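Local coordinates for protein peruvianin-I (Thevetia peruviana, PDB 6ORM) that probably cleaves peptide bonds as a cysteine peptidase of the plant's latex, although its chain is that of a germin-like cupin, at residues W52-T57 against Q86-P91. Residues are numbered along the deposited sequence; the frame is centred on the assembly and turned at random.
Sequences WGLNVT and QFRTNP. With NAG (2-acetamido-2-deoxy-beta-D-glucopyranose), chain D.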
loop_
_atom_site.group_PDB
_atom_site.type_symbol
_atom_site.label_atom_id
_atom_site.label_comp_id
_atom_site.label_asym_id
_atom_site.label_seq_id
_atom_site.Cartn_x
_atom_site.Cartn_y
_atom_site.Cartn_z
ATOM N N TRP A 52 -15.735 -33.771 2.421
ATOM C CA TRP A 52 -15.462 -33.810 0.990
ATOM C C TRP A 52 -14.053 -34.304 0.681
ATOM O O TRP A 52 -13.630 -34.259 -0.477
ATOM C CB TRP A 52 -15.701 -32.426 0.367
ATOM C CG TRP A 52 -17.097 -31.912 0.623
ATOM C CD1 TRP A 52 -18.263 -32.406 0.108
ATOM C CD2 TRP A 52 -17.467 -30.805 1.457
ATOM N NE1 TRP A 52 -19.334 -31.682 0.575
ATOM C CE2 TRP A 52 -18.872 -30.691 1.403
ATOM C CE3 TRP A 52 -16.747 -29.899 2.244
ATOM C CZ2 TRP A 52 -19.569 -29.710 2.106
ATOM C CZ3 TRP A 52 -17.441 -28.927 2.942
ATOM C CH2 TRP A 52 -18.837 -28.840 2.868
ATOM N N GLY A 53 -13.326 -34.782 1.691
ATOM C CA GLY A 53 -12.018 -35.378 1.488
ATOM C C GLY A 53 -10.844 -34.429 1.483
ATOM O O GLY A 53 -9.784 -34.790 0.962
ATOM N N LEU A 54 -10.983 -33.242 2.061
ATOM C CA LEU A 54 -9.913 -32.256 2.101
ATOM C C LEU A 54 -9.391 -32.094 3.522
ATOM O O LEU A 54 -10.177 -31.993 4.471
ATOM C CB LEU A 54 -10.397 -30.904 1.574
ATOM C CG LEU A 54 -9.493 -29.703 1.872
ATOM C CD1 LEU A 54 -8.197 -29.790 1.083
ATOM C CD2 LEU A 54 -10.211 -28.390 1.590
ATOM N N ASN A 55 -8.068 -32.069 3.665
ATOM C CA ASN A 55 -7.435 -31.592 4.887
ATOM C C ASN A 55 -6.591 -30.371 4.566
ATOM O O ASN A 55 -5.767 -30.405 3.646
ATOM C CB ASN A 55 -6.541 -32.636 5.556
ATOM C CG ASN A 55 -5.788 -32.040 6.722
ATOM O OD1 ASN A 55 -4.664 -31.557 6.580
ATOM N ND2 ASN A 55 -6.424 -32.038 7.880
ATOM N N VAL A 56 -6.782 -29.304 5.335
ATOM C CA VAL A 56 -5.934 -28.123 5.269
ATOM C C VAL A 56 -5.145 -28.024 6.565
ATOM O O VAL A 56 -5.724 -28.047 7.659
ATOM C CB VAL A 56 -6.752 -26.842 5.034
ATOM C CG1 VAL A 56 -5.815 -25.673 4.801
ATOM C CG2 VAL A 56 -7.700 -27.013 3.857
ATOM N N THR A 57 -3.825 -27.921 6.444
ATOM C CA THR A 57 -2.951 -27.596 7.565
ATOM C C THR A 57 -2.499 -26.154 7.361
ATOM O O THR A 57 -1.762 -25.856 6.416
ATOM C CB THR A 57 -1.768 -28.559 7.649
ATOM O OG1 THR A 57 -2.258 -29.903 7.727
ATOM C CG2 THR A 57 -0.925 -28.264 8.885
ATOM N N GLN A 86 -14.485 -28.144 -2.980
ATOM C CA GLN A 86 -15.697 -27.378 -3.249
ATOM C C GLN A 86 -15.254 -26.021 -3.789
ATOM O O GLN A 86 -14.063 -25.809 -4.045
ATOM C CB GLN A 86 -16.585 -27.228 -2.007
ATOM C CG GLN A 86 -16.690 -28.486 -1.136
ATOM C CD GLN A 86 -17.283 -29.682 -1.858
ATOM O OE1 GLN A 86 -18.499 -29.842 -1.923
ATOM N NE2 GLN A 86 -16.420 -30.540 -2.393
ATOM N N PHE A 87 -16.193 -25.117 -4.035
ATOM C CA PHE A 87 -15.841 -23.790 -4.522
ATOM C C PHE A 87 -15.452 -22.895 -3.350
ATOM O O PHE A 87 -16.220 -22.738 -2.397
ATOM C CB PHE A 87 -17.002 -23.194 -5.313
ATOM C CG PHE A 87 -17.387 -24.015 -6.511
ATOM C CD1 PHE A 87 -16.533 -24.117 -7.598
ATOM C CD2 PHE A 87 -18.592 -24.694 -6.546
ATOM C CE1 PHE A 87 -16.879 -24.872 -8.704
ATOM C CE2 PHE A 87 -18.948 -25.447 -7.650
ATOM C CZ PHE A 87 -18.086 -25.540 -8.730
ATOM N N ARG A 88 -14.260 -22.303 -3.428
ATOM C CA ARG A 88 -13.714 -21.541 -2.315
ATOM C C ARG A 88 -13.106 -20.238 -2.816
ATOM O O ARG A 88 -12.791 -20.087 -3.999
ATOM C CB ARG A 88 -12.662 -22.357 -1.545
ATOM C CG ARG A 88 -13.258 -23.491 -0.718
ATOM C CD ARG A 88 -12.216 -24.201 0.134
ATOM N NE ARG A 88 -12.724 -25.476 0.634
ATOM C CZ ARG A 88 -12.883 -25.766 1.921
ATOM N NH1 ARG A 88 -12.558 -24.873 2.848
ATOM N NH2 ARG A 88 -13.363 -26.948 2.284
ATOM N N THR A 89 -12.948 -19.295 -1.887
ATOM C CA THR A 89 -12.231 -18.056 -2.134
ATOM C C THR A 89 -11.191 -17.833 -1.044
ATOM O O THR A 89 -11.327 -18.320 0.081
ATOM C CB THR A 89 -13.168 -16.833 -2.172
ATOM O OG1 THR A 89 -13.764 -16.643 -0.881
ATOM C CG2 THR A 89 -14.256 -17.009 -3.227
ATOM N N ASN A 90 -10.143 -17.095 -1.404
ATOM C CA ASN A 90 -9.223 -16.498 -0.443
ATOM C C ASN A 90 -9.422 -14.991 -0.511
ATOM O O ASN A 90 -8.833 -14.325 -1.377
ATOM C CB ASN A 90 -7.772 -16.875 -0.751
ATOM C CG ASN A 90 -7.531 -18.369 -0.662
ATOM O OD1 ASN A 90 -7.274 -19.027 -1.671
ATOM N ND2 ASN A 90 -7.615 -18.913 0.547
ATOM N N PRO A 91 -10.247 -14.409 0.361
ATOM C CA PRO A 91 -10.708 -13.028 0.135
ATOM C C PRO A 91 -9.609 -11.979 0.044
ATOM O O PRO A 91 -9.790 -10.985 -0.671
ATOM C CB PRO A 91 -11.626 -12.772 1.339
ATOM C CG PRO A 91 -12.092 -14.130 1.749
ATOM C CD PRO A 91 -10.934 -15.046 1.498
HETATM C C1 NAG D . -5.832 -31.435 9.043
HETATM C C2 NAG D . -6.809 -31.314 10.196
HETATM C C3 NAG D . -6.249 -30.364 11.246
HETATM C C4 NAG D . -4.823 -30.751 11.631
HETATM C C5 NAG D . -3.956 -31.026 10.402
HETATM C C6 NAG D . -2.602 -31.604 10.744
HETATM C C7 NAG D . -9.216 -31.608 9.807
HETATM C C8 NAG D . -10.472 -30.978 9.283
HETATM N N2 NAG D . -8.111 -30.857 9.735
HETATM O O3 NAG D . -7.094 -30.386 12.390
HETATM O O4 NAG D . -4.221 -29.663 12.319
HETATM O O5 NAG D . -4.603 -31.952 9.517
HETATM O O6 NAG D . -2.704 -32.897 11.326
HETATM O O7 NAG D . -9.202 -32.741 10.274
#
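Trp52 and Gln86 bring 52-57 and 86-91 closest together, their CA atoms 7.7 Å apart, a spacing too wide for backbone pairing. Strand 54-57 instead bonds to strand 73-79 at the border of a five-stranded antiparallel sheet, whereas 87-89 pairs with 159-162, and side chains bridge the space between the two sheets. The bent chain of Gln86 lays its amide over one face of the Trp52 indole, the two planes only 9° apart, with CD 3.3 Å from Trp52 CG. CG of Gln86 adds a CH-pi contact, 3.9 Å from the centroid of the Trp52 six-membered ring. The Trp52 side chain also touches Ile160 and Leu163. With an alanine in place of Trp52, the Gln86 amide would probably lose the flat surface it rests on and be freer to turn. Farther along, Leu54 and Arg88 approach from opposite directions. With CG anti to the backbone N (chi1 166°), Leu54 reaches across with CD2, which sits over one guanidinium face toward its rim, 3.5 Å from Arg88 NH2. The carbonyl of Thr85 receives a hydrogen bond from Arg88 NE, helping to fix the group that Leu54 covers. Asn55, in contrast, carries an N-linked glycan through ND2, within an Asn-Val-Thr sequon. Such packing, of a glycan-bearing border strand and the loop before it against the short 87-89 and 159-162 pair, is characteristic of the cupin beta-barrel.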